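Local structure of vestitone reductase (2P4H) at residues 14-19 against 225-230; 42-47 against 195-200; 56-61 against 68-73; 98-103 against 161-166; 106-111 against 118-123. The protein catalyses the stereospecific, NADPH-dependent reduction of (3R)-vestitone to the isoflavanol DMI, the penultimate step in the biosynthesis of the phytoalexin medicarpin. All coordinates share one frame; numbering follows the deposited sequence.

Contact 1 of 5, residues 14-19 against 225-230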
# COMPACT_ATOMS: atom_id res chain seq x y z
N GLY A 14 3.14 5.15 -4.38
CA GLY A 14 3.76 5.20 -5.69
C GLY A 14 5.01 6.06 -5.74
O GLY A 14 6.03 5.64 -6.30
N SER A 15 4.94 7.26 -5.17
CA SER A 15 6.10 8.14 -5.19
C SER A 15 7.26 7.57 -4.37
O SER A 15 8.42 7.72 -4.75
CB SER A 15 5.73 9.55 -4.71
OG SER A 15 5.24 9.57 -3.39
N TRP A 16 6.96 6.92 -3.25
CA TRP A 16 8.03 6.35 -2.45
C TRP A 16 8.69 5.20 -3.21
O TRP A 16 9.91 5.04 -3.18
CB TRP A 16 7.53 5.85 -1.09
CG TRP A 16 8.68 5.52 -0.20
CD1 TRP A 16 9.27 4.30 -0.03
CD2 TRP A 16 9.48 6.45 0.53
NE1 TRP A 16 10.40 4.42 0.75
CE2 TRP A 16 10.55 5.73 1.11
CE3 TRP A 16 9.40 7.84 0.74
CZ2 TRP A 16 11.53 6.35 1.89
CZ3 TRP A 16 10.38 8.45 1.51
CH2 TRP A 16 11.43 7.71 2.08
N ILE A 17 7.88 4.41 -3.90
CA ILE A 17 8.41 3.30 -4.68
C ILE A 17 9.29 3.82 -5.83
O ILE A 17 10.31 3.21 -6.14
CB ILE A 17 7.26 2.42 -5.22
CG1 ILE A 17 6.71 1.57 -4.07
CG2 ILE A 17 7.74 1.53 -6.36
CD1 ILE A 17 5.55 0.66 -4.45
N ILE A 18 8.91 4.94 -6.44
CA ILE A 18 9.72 5.51 -7.51
C ILE A 18 11.08 5.93 -6.93
O ILE A 18 12.13 5.67 -7.51
CB ILE A 18 9.03 6.73 -8.15
CG1 ILE A 18 7.83 6.26 -8.98
CG2 ILE A 18 10.02 7.52 -9.01
CD1 ILE A 18 7.04 7.37 -9.62
N LYS A 19 11.04 6.58 -5.76
CA LYS A 19 12.25 7.01 -5.08
C LYS A 19 13.16 5.80 -4.85
O LYS A 19 14.35 5.82 -5.16
CB LYS A 19 11.87 7.65 -3.73
CG LYS A 19 13.04 7.98 -2.82
CD LYS A 19 12.52 8.59 -1.52
CE LYS A 19 13.64 8.88 -0.53
NZ LYS A 19 14.31 7.65 -0.05
N VAL A 225 2.94 -1.42 8.64
CA VAL A 225 4.17 -1.75 7.92
C VAL A 225 4.90 -0.45 7.57
O VAL A 225 4.27 0.59 7.39
CB VAL A 225 3.88 -2.54 6.60
CG1 VAL A 225 3.13 -1.66 5.60
CG2 VAL A 225 5.18 -3.05 6.00
N HIS A 226 6.23 -0.52 7.51
CA HIS A 226 7.03 0.65 7.16
C HIS A 226 6.98 0.78 5.64
O HIS A 226 7.18 -0.20 4.92
CB HIS A 226 8.48 0.44 7.62
CG HIS A 226 9.33 1.68 7.54
ND1 HIS A 226 9.59 2.32 6.35
CD2 HIS A 226 9.97 2.38 8.50
CE1 HIS A 226 10.36 3.37 6.58
NE2 HIS A 226 10.60 3.43 7.88
N VAL A 227 6.71 1.99 5.14
CA VAL A 227 6.62 2.21 3.71
C VAL A 227 7.85 1.75 2.93
O VAL A 227 7.73 1.24 1.81
CB VAL A 227 6.33 3.70 3.38
CG1 VAL A 227 7.52 4.57 3.73
CG2 VAL A 227 5.95 3.85 1.92
N ASP A 228 9.05 1.90 3.50
CA ASP A 228 10.23 1.47 2.76
C ASP A 228 10.34 -0.05 2.71
O ASP A 228 10.95 -0.60 1.78
CB ASP A 228 11.51 2.09 3.34
CG ASP A 228 12.66 2.02 2.36
OD1 ASP A 228 12.48 2.45 1.20
OD2 ASP A 228 13.75 1.54 2.74
N ASP A 229 9.76 -0.74 3.68
CA ASP A 229 9.78 -2.20 3.61
C ASP A 229 8.82 -2.62 2.50
O ASP A 229 9.02 -3.65 1.86
CB ASP A 229 9.41 -2.85 4.94
CG ASP A 229 10.62 -3.11 5.83
OD1 ASP A 229 11.69 -3.44 5.27
OD2 ASP A 229 10.50 -3.00 7.06
N VAL A 230 7.77 -1.83 2.26
CA VAL A 230 6.84 -2.17 1.19
C VAL A 230 7.58 -2.02 -0.15
O VAL A 230 7.43 -2.86 -1.04
CB VAL A 230 5.59 -1.25 1.18
CG1 VAL A 230 4.72 -1.59 -0.02
CG2 VAL A 230 4.80 -1.45 2.46
O HOH W 1 13.88 4.77 0.02
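The indole of W16 meets the start of helix 227-239 in two ways, through a polar bond at its edge and an apolar contact over one face. The polar bond runs from W16 NE1 to D228 OD1 at 2.9 Å and is close to straight, 165° at the hydrogen. The oxygen lies near the indole plane, but it is met on its anti side, and the carboxylate stands almost perpendicular to the ring.

One water extends this link: it donates to D228 OD1 at 3.0 Å and accepts from K19 NZ at 2.9 Å. K19 and D228 are therefore joined through solvent, their charged atoms being too far apart for a direct salt bridge. K19 also pairs with E23, and the other carboxylate oxygen of D228 is hydrogen-bonded to Y303.

Helix 12-23 is the first helix of the Rossmann fold, entered through the glycine-rich turn that is predicted to bind NADP(+). G14, the last glycine of the motif, already lies in the helix, but the contact itself comes two residues further on and faces helix 227-239. That helix is capped by H226, whose ND1 accepts from D228 N at 2.9 Å in the plane of the imidazole.

The apolar contact comes from V227. Its CG1 sits 4.0 Å from the centroid of the five-membered ring of W16, almost on the ring normal, while CG2 approaches W16 CG at 3.8 Å. On the opposite face of the indole lies K19 CD, towards the rim. W16 reaches across because its CG is anti to the backbone N (chi1 -169°).

Contact 2 of 5, residues 42-47 against 195-200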
# COMPACT_ATOMS: atom_id res chain seq x y z
N VAL A 42 5.02 18.02 -10.48
CA VAL A 42 5.67 16.76 -10.14
C VAL A 42 7.12 16.99 -9.73
O VAL A 42 7.94 16.08 -9.82
CB VAL A 42 5.63 15.77 -11.32
CG1 VAL A 42 4.20 15.41 -11.65
CG2 VAL A 42 6.32 16.39 -12.53
N SER A 43 7.42 18.20 -9.29
CA SER A 43 8.78 18.54 -8.89
C SER A 43 9.33 17.61 -7.81
O SER A 43 10.52 17.29 -7.82
CB SER A 43 8.84 19.99 -8.40
OG SER A 43 8.54 20.89 -9.46
N PHE A 44 8.48 17.17 -6.89
CA PHE A 44 8.94 16.29 -5.82
C PHE A 44 9.38 14.94 -6.39
O PHE A 44 10.04 14.17 -5.70
CB PHE A 44 7.85 16.12 -4.75
CG PHE A 44 6.65 15.34 -5.20
CD1 PHE A 44 6.58 13.97 -4.98
CD2 PHE A 44 5.58 15.98 -5.81
CE1 PHE A 44 5.46 13.25 -5.36
CE2 PHE A 44 4.45 15.27 -6.20
CZ PHE A 44 4.39 13.90 -5.97
N LEU A 45 9.01 14.68 -7.64
CA LEU A 45 9.41 13.44 -8.30
C LEU A 45 10.62 13.70 -9.20
O LEU A 45 11.61 12.97 -9.14
CB LEU A 45 8.27 12.88 -9.15
CG LEU A 45 7.09 12.21 -8.44
CD1 LEU A 45 6.08 11.72 -9.47
CD2 LEU A 45 7.59 11.05 -7.58
N THR A 46 10.54 14.74 -10.02
CA THR A 46 11.63 15.06 -10.94
C THR A 46 12.89 15.52 -10.22
O THR A 46 13.98 15.51 -10.80
CB THR A 46 11.20 16.14 -11.97
OG1 THR A 46 10.76 17.32 -11.28
CG2 THR A 46 10.08 15.62 -12.84
N ASN A 47 12.76 15.92 -8.96
CA ASN A 47 13.91 16.36 -8.18
C ASN A 47 14.56 15.19 -7.45
O ASN A 47 15.63 15.35 -6.86
CB ASN A 47 13.50 17.44 -7.17
CG ASN A 47 13.20 18.77 -7.83
OD1 ASN A 47 13.98 19.27 -8.63
ND2 ASN A 47 12.06 19.37 -7.48
N VAL A 195 7.27 11.70 0.40
CA VAL A 195 7.70 12.81 -0.44
C VAL A 195 6.53 13.48 -1.15
O VAL A 195 6.71 14.52 -1.79
CB VAL A 195 8.74 12.37 -1.50
CG1 VAL A 195 10.02 11.90 -0.81
CG2 VAL A 195 8.17 11.27 -2.39
N CYS A 196 5.34 12.90 -1.04
CA CYS A 196 4.15 13.47 -1.68
C CYS A 196 3.75 14.79 -1.02
O CYS A 196 4.06 15.04 0.15
CB CYS A 196 2.99 12.46 -1.65
SG CYS A 196 2.65 11.74 -0.04
N PRO A 197 3.04 15.66 -1.76
CA PRO A 197 2.59 16.97 -1.29
C PRO A 197 1.57 17.06 -0.15
O PRO A 197 1.43 18.12 0.46
CB PRO A 197 2.08 17.64 -2.57
CG PRO A 197 1.55 16.49 -3.35
CD PRO A 197 2.64 15.45 -3.16
N LYS A 198 0.87 15.97 0.15
CA LYS A 198 -0.11 16.00 1.23
C LYS A 198 0.17 14.92 2.26
O LYS A 198 0.79 13.90 1.96
CB LYS A 198 -1.53 15.80 0.67
CG LYS A 198 -2.00 16.90 -0.26
CD LYS A 198 -3.42 16.63 -0.74
CE LYS A 198 -3.91 17.75 -1.64
NZ LYS A 198 -5.30 17.50 -2.12
N LEU A 199 -0.30 15.14 3.49
CA LEU A 199 -0.11 14.17 4.57
C LEU A 199 -0.93 12.91 4.25
O LEU A 199 -2.15 12.98 4.13
CB LEU A 199 -0.60 14.76 5.89
CG LEU A 199 -0.55 13.83 7.11
CD1 LEU A 199 0.89 13.47 7.43
CD2 LEU A 199 -1.21 14.52 8.30
N PRO A 200 -0.26 11.75 4.11
CA PRO A 200 -1.01 10.53 3.81
C PRO A 200 -2.01 10.20 4.91
O PRO A 200 -1.71 10.30 6.10
CB PRO A 200 0.08 9.46 3.68
CG PRO A 200 1.27 10.25 3.22
CD PRO A 200 1.19 11.50 4.07
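F44 lays one face of its ring on the backbone of C196 and the pyrrolidine of P197, and this is the tight part of the contact. P197 CD comes within 3.5 Å of F44 CE2, above the ring but displaced to its rim, with the two side chains crossing at about a right angle. C196 CA lies over the same face, 4.3 Å from the centroid of the F44 ring, so both are CH-pi contacts. V195 O approaches obliquely, 3.2 Å from F44 CD1. The ring is brought there by a chi1 of 69°, which sets CG between the backbone N and the carbonyl carbon of F44.

Elsewhere the fit is looser. V195 CG2 reaches F44 CD1 at 4.1 Å, and while P197 CD is held against the ring, the rest of this exposed proline faces outward. On the inner side, F44 and V195 both rest on S15 of helix 12-23, and F44 also touches T10, a predicted NADP(+)-binding residue.

The contact thus joins the short helix 43-46 to the loop between strand 189-191 and helix 201-206, beside the glycine-rich turn of the Rossmann fold. An alanine in place of F44 would remove the ring and is likely to leave P197 CD and C196 CA without their aromatic partner, opening a gap between helix and loop.

The F44 side chain has no polar group to bond with, and it meets C-H groups over its face and a carbonyl oxygen obliquely; helix and loop therefore meet here by shape and dispersion.

Contact 3 of 5, residues 56-61 against 68-73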
# COMPACT_ATOMS: atom_id res chain seq x y z
N HIS A 56 10.54 8.69 -16.48
CA HIS A 56 9.75 9.12 -17.63
C HIS A 56 8.26 9.07 -17.33
O HIS A 56 7.78 8.11 -16.71
CB HIS A 56 10.07 8.22 -18.82
CG HIS A 56 11.53 8.11 -19.11
ND1 HIS A 56 12.27 9.14 -19.64
CD2 HIS A 56 12.40 7.08 -18.92
CE1 HIS A 56 13.53 8.76 -19.76
NE2 HIS A 56 13.63 7.52 -19.33
N PHE A 57 7.52 10.09 -17.77
CA PHE A 57 6.08 10.16 -17.55
C PHE A 57 5.28 9.80 -18.79
O PHE A 57 5.68 10.10 -19.92
CB PHE A 57 5.68 11.56 -17.07
CG PHE A 57 6.25 11.93 -15.74
CD1 PHE A 57 7.58 12.33 -15.61
CD2 PHE A 57 5.45 11.89 -14.60
CE1 PHE A 57 8.11 12.67 -14.37
CE2 PHE A 57 5.97 12.23 -13.35
CZ PHE A 57 7.30 12.62 -13.23
N PHE A 58 4.13 9.17 -18.57
CA PHE A 58 3.25 8.74 -19.66
C PHE A 58 1.78 9.02 -19.35
O PHE A 58 1.34 8.86 -18.22
CB PHE A 58 3.40 7.24 -19.90
CG PHE A 58 4.75 6.83 -20.40
CD1 PHE A 58 4.97 6.70 -21.77
CD2 PHE A 58 5.80 6.61 -19.52
CE1 PHE A 58 6.23 6.34 -22.25
CE2 PHE A 58 7.06 6.25 -19.99
CZ PHE A 58 7.27 6.11 -21.36
N ASN A 59 1.04 9.46 -20.36
CA ASN A 59 -0.38 9.69 -20.19
C ASN A 59 -1.04 8.33 -20.31
O ASN A 59 -0.56 7.47 -21.06
CB ASN A 59 -0.94 10.61 -21.28
CG ASN A 59 -0.59 12.06 -21.05
OD1 ASN A 59 -0.84 12.61 -19.97
ND2 ASN A 59 -0.03 12.71 -22.06
N ALA A 60 -2.13 8.12 -19.58
CA ALA A 60 -2.85 6.86 -19.63
C ALA A 60 -4.16 6.99 -18.88
O ALA A 60 -4.34 7.92 -18.08
CB ALA A 60 -2.01 5.73 -19.02
N ASP A 61 -5.08 6.08 -19.15
CA ASP A 61 -6.36 6.05 -18.45
C ASP A 61 -6.47 4.62 -17.94
O ASP A 61 -6.36 3.67 -18.71
CB ASP A 61 -7.53 6.36 -19.38
CG ASP A 61 -8.86 6.40 -18.63
OD1 ASP A 61 -9.18 7.45 -18.04
OD2 ASP A 61 -9.56 5.37 -18.62
N PHE A 68 -1.73 2.22 -22.05
CA PHE A 68 -0.56 1.83 -21.25
C PHE A 68 0.54 1.19 -22.09
O PHE A 68 1.63 0.92 -21.58
CB PHE A 68 -0.97 0.83 -20.16
CG PHE A 68 -1.71 1.44 -19.02
CD1 PHE A 68 -1.04 2.18 -18.05
CD2 PHE A 68 -3.09 1.29 -18.91
CE1 PHE A 68 -1.73 2.75 -16.98
CE2 PHE A 68 -3.79 1.86 -17.85
CZ PHE A 68 -3.11 2.59 -16.89
N ALA A 69 0.26 0.93 -23.36
CA ALA A 69 1.23 0.28 -24.24
C ALA A 69 2.63 0.89 -24.21
O ALA A 69 3.62 0.18 -24.02
CB ALA A 69 0.70 0.25 -25.67
N ALA A 70 2.72 2.20 -24.39
CA ALA A 70 4.01 2.87 -24.39
C ALA A 70 4.68 2.85 -23.01
O ALA A 70 5.89 2.65 -22.90
CB ALA A 70 3.86 4.31 -24.87
N ALA A 71 3.87 3.03 -21.97
CA ALA A 71 4.39 3.05 -20.60
C ALA A 71 5.00 1.74 -20.13
O ALA A 71 5.90 1.75 -19.28
CB ALA A 71 3.29 3.49 -19.64
N ILE A 72 4.53 0.61 -20.65
CA ILE A 72 5.07 -0.68 -20.23
C ILE A 72 6.05 -1.30 -21.22
O ILE A 72 6.64 -2.35 -20.96
CB ILE A 72 3.95 -1.71 -19.96
CG1 ILE A 72 3.26 -2.10 -21.27
CG2 ILE A 72 2.94 -1.14 -18.97
CD1 ILE A 72 2.31 -3.29 -21.13
N GLU A 73 6.24 -0.64 -22.36
CA GLU A 73 7.15 -1.14 -23.38
C GLU A 73 8.57 -1.29 -22.82
O GLU A 73 9.12 -0.36 -22.24
CB GLU A 73 7.17 -0.19 -24.58
CG GLU A 73 8.13 -0.60 -25.68
CD GLU A 73 7.73 -1.90 -26.36
OE1 GLU A 73 8.53 -2.43 -27.16
OE2 GLU A 73 6.61 -2.40 -26.10
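Strand 55-57 is an outermost strand of the parallel Rossmann sheet, and here the chain leaving it is covered by the short, weakly bonded helix 69-72 of the beta-alpha-beta crossover towards strand 77-80. Two aromatic rings make the contact, one from each segment, and each receives an alanine on one face.

F58 offers its ring to A71. A71 CA stands over the centre of the F58 ring, 3.8 Å from the centroid and 11° off the normal, while A71 CB packs against F58 CG at 3.7 Å. A70 adds its methyl group, CB 4.1 Å from F58 CD1. With no side chain beyond CB, these two alanines let the helix backbone come right down onto the ring.

The second pair reverses the roles. F68, just ahead of A69, takes A60 CB over one face, 3.9 Å from the centroid of the F68 ring and shifted to its rim. A chi1 of -74° places F68 CG anti to its own carbonyl carbon and turns the ring towards A60 and D61. F68 also touches I107 and A110 of helix 95-111, so it bridges this crossover and the neighbouring helix, while A60 rests on T31 at the end of strand 27-31. F68 CE2 approaches D61 O obliquely at 3.3 Å.

Contact 4 of 5, residues 98-103 against 161-166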
# COMPACT_ATOMS: atom_id res chain seq x y z
N LYS A 98 -17.85 -1.95 -12.46
CA LYS A 98 -17.17 -1.88 -13.75
C LYS A 98 -15.92 -0.99 -13.66
O LYS A 98 -14.85 -1.37 -14.14
CB LYS A 98 -18.11 -1.34 -14.83
CG LYS A 98 -17.46 -1.21 -16.20
CD LYS A 98 -18.47 -0.78 -17.25
CE LYS A 98 -17.80 -0.52 -18.59
NZ LYS A 98 -17.04 -1.70 -19.08
N ARG A 99 -16.06 0.18 -13.05
CA ARG A 99 -14.94 1.10 -12.91
C ARG A 99 -13.84 0.48 -12.05
O ARG A 99 -12.65 0.66 -12.32
CB ARG A 99 -15.39 2.42 -12.29
CG ARG A 99 -14.26 3.42 -12.07
CD ARG A 99 -14.76 4.71 -11.44
NE ARG A 99 -15.68 5.43 -12.32
CZ ARG A 99 -15.34 5.96 -13.50
NH1 ARG A 99 -14.09 5.85 -13.94
NH2 ARG A 99 -16.24 6.59 -14.23
N THR A 100 -14.24 -0.25 -11.02
CA THR A 100 -13.30 -0.90 -10.12
C THR A 100 -12.50 -1.98 -10.84
O THR A 100 -11.27 -1.96 -10.84
CB THR A 100 -14.02 -1.53 -8.92
OG1 THR A 100 -14.64 -0.50 -8.14
CG2 THR A 100 -13.04 -2.30 -8.04
N VAL A 101 -13.21 -2.92 -11.46
CA VAL A 101 -12.55 -4.02 -12.17
C VAL A 101 -11.73 -3.51 -13.35
O VAL A 101 -10.60 -3.97 -13.57
CB VAL A 101 -13.59 -5.04 -12.67
CG1 VAL A 101 -12.91 -6.13 -13.49
CG2 VAL A 101 -14.31 -5.67 -11.49
N ASP A 102 -12.28 -2.57 -14.10
CA ASP A 102 -11.58 -2.01 -15.25
C ASP A 102 -10.29 -1.29 -14.85
O ASP A 102 -9.28 -1.40 -15.54
CB ASP A 102 -12.50 -1.04 -16.00
CG ASP A 102 -13.66 -1.75 -16.69
OD1 ASP A 102 -14.03 -2.85 -16.24
OD2 ASP A 102 -14.20 -1.20 -17.67
N GLY A 103 -10.33 -0.57 -13.73
CA GLY A 103 -9.16 0.15 -13.27
C GLY A 103 -8.06 -0.77 -12.77
O GLY A 103 -6.87 -0.49 -12.92
N ALA A 161 -13.73 -1.09 0.95
CA ALA A 161 -13.46 -2.51 1.13
C ALA A 161 -13.99 -3.34 -0.04
O ALA A 161 -13.32 -4.25 -0.51
CB ALA A 161 -14.07 -2.99 2.45
N VAL A 162 -15.20 -3.02 -0.50
CA VAL A 162 -15.77 -3.75 -1.62
C VAL A 162 -14.87 -3.56 -2.85
O VAL A 162 -14.55 -4.53 -3.54
CB VAL A 162 -17.19 -3.25 -1.97
CG1 VAL A 162 -17.66 -3.87 -3.28
CG2 VAL A 162 -18.15 -3.61 -0.84
N SER A 163 -14.47 -2.32 -3.09
CA SER A 163 -13.62 -1.99 -4.23
C SER A 163 -12.32 -2.80 -4.22
O SER A 163 -11.97 -3.44 -5.21
CB SER A 163 -13.29 -0.49 -4.22
OG SER A 163 -12.51 -0.13 -5.35
N LYS A 164 -11.63 -2.78 -3.09
CA LYS A 164 -10.37 -3.50 -2.95
C LYS A 164 -10.53 -5.01 -3.11
O LYS A 164 -9.71 -5.67 -3.74
CB LYS A 164 -9.74 -3.21 -1.59
CG LYS A 164 -9.51 -1.73 -1.26
CD LYS A 164 -8.43 -1.09 -2.12
CE LYS A 164 -8.96 -0.68 -3.48
NZ LYS A 164 -7.95 0.11 -4.24
N THR A 165 -11.59 -5.56 -2.52
CA THR A 165 -11.82 -7.00 -2.60
C THR A 165 -12.09 -7.44 -4.03
O THR A 165 -11.47 -8.39 -4.52
CB THR A 165 -13.01 -7.41 -1.70
OG1 THR A 165 -12.75 -6.98 -0.35
CG2 THR A 165 -13.20 -8.92 -1.71
N LEU A 166 -13.01 -6.76 -4.71
CA LEU A 166 -13.34 -7.10 -6.08
C LEU A 166 -12.14 -6.91 -7.01
O LEU A 166 -11.90 -7.73 -7.90
CB LEU A 166 -14.51 -6.26 -6.58
CG LEU A 166 -15.85 -6.50 -5.88
CD1 LEU A 166 -16.91 -5.59 -6.48
CD2 LEU A 166 -16.25 -7.95 -6.02
O HOH W 2 -13.27 1.59 -7.34
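T100 and S163 touch where helices 95-111 and 158-177 come nearest within these segments, their CA atoms 6.0 Å apart. The methyl of T100 does most of the touching: CG2 lies 3.2 Å from S163 O and 3.5 Å from S163 OG. L166 adds a looser apolar neighbour, its CB 4.5 Å from T100 CG2.

The two hydroxyls are joined by one water, which is 2.6 Å from T100 OG1 and 2.7 Å from S163 OG. The torsions divide the work on T100: with chi1 at -64° the methyl is anti to the backbone N and points at the other helix, while OG1 lies beside the backbone N. From there OG1 is also hydrogen-bonded to V96 O in its own helix.

Further out, T100 packs on A167 and V101 on A170, continuing the interface along helix 158-177. Both helices belong to the Rossmann domain. S163 lies between Y160, assigned to NADP(+) binding by similarity, and K164, a spacing consistent with the YxxxK motif of this reductase family; K164 NZ is hydrogen-bonded to S83 OG.

Small side chains allow the close approach, and the T100 methyl offers S163 O no polar hydrogen. Between the hydroxyls the link is a water, which gives S163 OG a partner and T100 OG1 a second one beside V96 O, without drawing the two oxygens into direct contact.

Contact 5 of 5, residues 106-111 against 118-123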
# COMPACT_ATOMS: atom_id res chain seq x y z
N GLY A 106 -6.92 -2.72 -16.30
CA GLY A 106 -6.42 -1.98 -17.45
C GLY A 106 -4.98 -2.25 -17.85
O GLY A 106 -4.69 -2.76 -18.94
N ILE A 107 -4.06 -1.91 -16.96
CA ILE A 107 -2.65 -2.11 -17.26
C ILE A 107 -2.26 -3.59 -17.26
O ILE A 107 -1.30 -3.99 -17.92
CB ILE A 107 -1.77 -1.29 -16.28
CG1 ILE A 107 -0.30 -1.37 -16.71
CG2 ILE A 107 -1.99 -1.76 -14.84
CD1 ILE A 107 0.60 -0.41 -15.97
N LEU A 108 -3.02 -4.43 -16.55
CA LEU A 108 -2.73 -5.86 -16.55
C LEU A 108 -3.07 -6.44 -17.93
O LEU A 108 -2.34 -7.29 -18.46
CB LEU A 108 -3.54 -6.57 -15.45
CG LEU A 108 -3.34 -8.08 -15.30
CD1 LEU A 108 -1.88 -8.41 -15.02
CD2 LEU A 108 -4.23 -8.58 -14.17
N LYS A 109 -4.17 -5.98 -18.52
CA LYS A 109 -4.56 -6.45 -19.85
C LYS A 109 -3.49 -6.04 -20.86
O LYS A 109 -3.17 -6.79 -21.78
CB LYS A 109 -5.91 -5.86 -20.25
CG LYS A 109 -7.10 -6.45 -19.50
CD LYS A 109 -8.38 -5.69 -19.82
CE LYS A 109 -9.57 -6.29 -19.10
NZ LYS A 109 -10.81 -5.50 -19.36
N ALA A 110 -2.93 -4.85 -20.67
CA ALA A 110 -1.89 -4.35 -21.57
C ALA A 110 -0.65 -5.23 -21.50
O ALA A 110 0.11 -5.33 -22.46
CB ALA A 110 -1.54 -2.91 -21.20
N CYS A 111 -0.45 -5.86 -20.34
CA CYS A 111 0.70 -6.72 -20.09
C CYS A 111 0.64 -8.08 -20.78
O CYS A 111 1.65 -8.77 -20.89
CB CYS A 111 0.86 -6.92 -18.57
SG CYS A 111 2.43 -7.66 -18.03
N LYS A 118 8.51 -9.54 -16.20
CA LYS A 118 8.68 -10.80 -15.47
C LYS A 118 7.77 -10.89 -14.25
O LYS A 118 7.51 -11.99 -13.75
CB LYS A 118 10.15 -11.00 -15.08
CG LYS A 118 10.77 -9.92 -14.22
CD LYS A 118 12.23 -10.25 -13.96
CE LYS A 118 12.90 -9.22 -13.06
NZ LYS A 118 14.33 -9.57 -12.81
N ARG A 119 7.30 -9.76 -13.75
CA ARG A 119 6.40 -9.76 -12.61
C ARG A 119 5.49 -8.54 -12.61
O ARG A 119 5.94 -7.42 -12.87
CB ARG A 119 7.16 -9.82 -11.29
CG ARG A 119 6.26 -10.12 -10.09
CD ARG A 119 6.06 -11.62 -9.88
NE ARG A 119 7.09 -12.16 -9.01
CZ ARG A 119 7.10 -13.39 -8.50
NH1 ARG A 119 6.12 -14.24 -8.77
NH2 ARG A 119 8.07 -13.75 -7.68
N PHE A 120 4.22 -8.77 -12.31
CA PHE A 120 3.21 -7.73 -12.20
C PHE A 120 2.82 -7.74 -10.73
O PHE A 120 2.33 -8.76 -10.23
CB PHE A 120 1.99 -8.06 -13.08
CG PHE A 120 0.90 -7.02 -13.05
CD1 PHE A 120 0.04 -6.93 -11.96
CD2 PHE A 120 0.75 -6.13 -14.11
CE1 PHE A 120 -0.97 -5.97 -11.94
CE2 PHE A 120 -0.25 -5.17 -14.09
CZ PHE A 120 -1.12 -5.08 -13.00
N ILE A 121 3.06 -6.64 -10.04
CA ILE A 121 2.74 -6.57 -8.61
C ILE A 121 1.61 -5.58 -8.36
O ILE A 121 1.72 -4.39 -8.66
CB ILE A 121 3.98 -6.17 -7.79
CG1 ILE A 121 5.12 -7.15 -8.09
CG2 ILE A 121 3.66 -6.21 -6.30
CD1 ILE A 121 6.38 -6.92 -7.27
N TYR A 122 0.53 -6.11 -7.81
CA TYR A 122 -0.66 -5.32 -7.51
C TYR A 122 -0.76 -4.99 -6.03
O TYR A 122 -0.63 -5.87 -5.18
CB TYR A 122 -1.91 -6.09 -7.93
CG TYR A 122 -3.18 -5.30 -7.74
CD1 TYR A 122 -3.47 -4.21 -8.57
CD2 TYR A 122 -4.08 -5.61 -6.72
CE1 TYR A 122 -4.61 -3.45 -8.38
CE2 TYR A 122 -5.24 -4.84 -6.52
CZ TYR A 122 -5.49 -3.76 -7.36
OH TYR A 122 -6.61 -2.98 -7.18
N THR A 123 -1.00 -3.72 -5.74
CA THR A 123 -1.13 -3.25 -4.38
C THR A 123 -2.55 -3.50 -3.86
O THR A 123 -3.50 -2.92 -4.39
CB THR A 123 -0.85 -1.73 -4.29
OG1 THR A 123 0.55 -1.49 -4.54
CG2 THR A 123 -1.22 -1.18 -2.93
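The F120 ring carries L108 CD1 over the centre of one face and has I107 at its edge. The contact belongs to a beta-alpha-beta unit of the Rossmann fold, strand 77-80, helix 95-111 and strand 119-125, whose two strands are parallel neighbours in the sheet. The CH-pi contact is close, L108 CD1 standing 3.6 Å from the centroid of the F120 ring and only 10° off its normal.

The ring also reaches the helix backbone, with CE2 3.6 Å from L108 CA. F120 gets this far because chi1 of -179° sets CG opposite the backbone N and sends the ring out from the strand towards the helix.

Around the pair, L108 also packs on V171 and F174 of helix 158-177, and I107 on I78 and H80 of strand 77-80. F120 thus fills a buried seam between the sheet and its covering helices. A serine at F120 would probably leave L108 CD1 without the aromatic face it rests on and open a gap under the helix, with a hydroxyl set among apolar groups. Near the ring plane, I107 CG2 lies 3.9 Å from both F120 CE2 and F120 CZ.

Contacts 3, 4 and 5 lie in the Rossmann part; contacts 1 and 2 join its first helix and the short helix 43-46 to segments 225-230 and 195-200, outside the large sheet. Contact 1 closes the longest loop: contact 2 is nested in it and encloses the other three, of which 3 closes before 4 opens and 5 falls within 4. Contacts 1 and 2, centres 13 Å apart, meet at S15; contact 2 touches contact 3 through F57. Contacts 3 and 5, centres also 13 Å apart, join where F68 and I72 meet helix 95-111. Packing thus runs from contact 1 to contact 5, and helix 95-111 links contact 4 to it; contacts 2 and 4 have centres 26 Å apart.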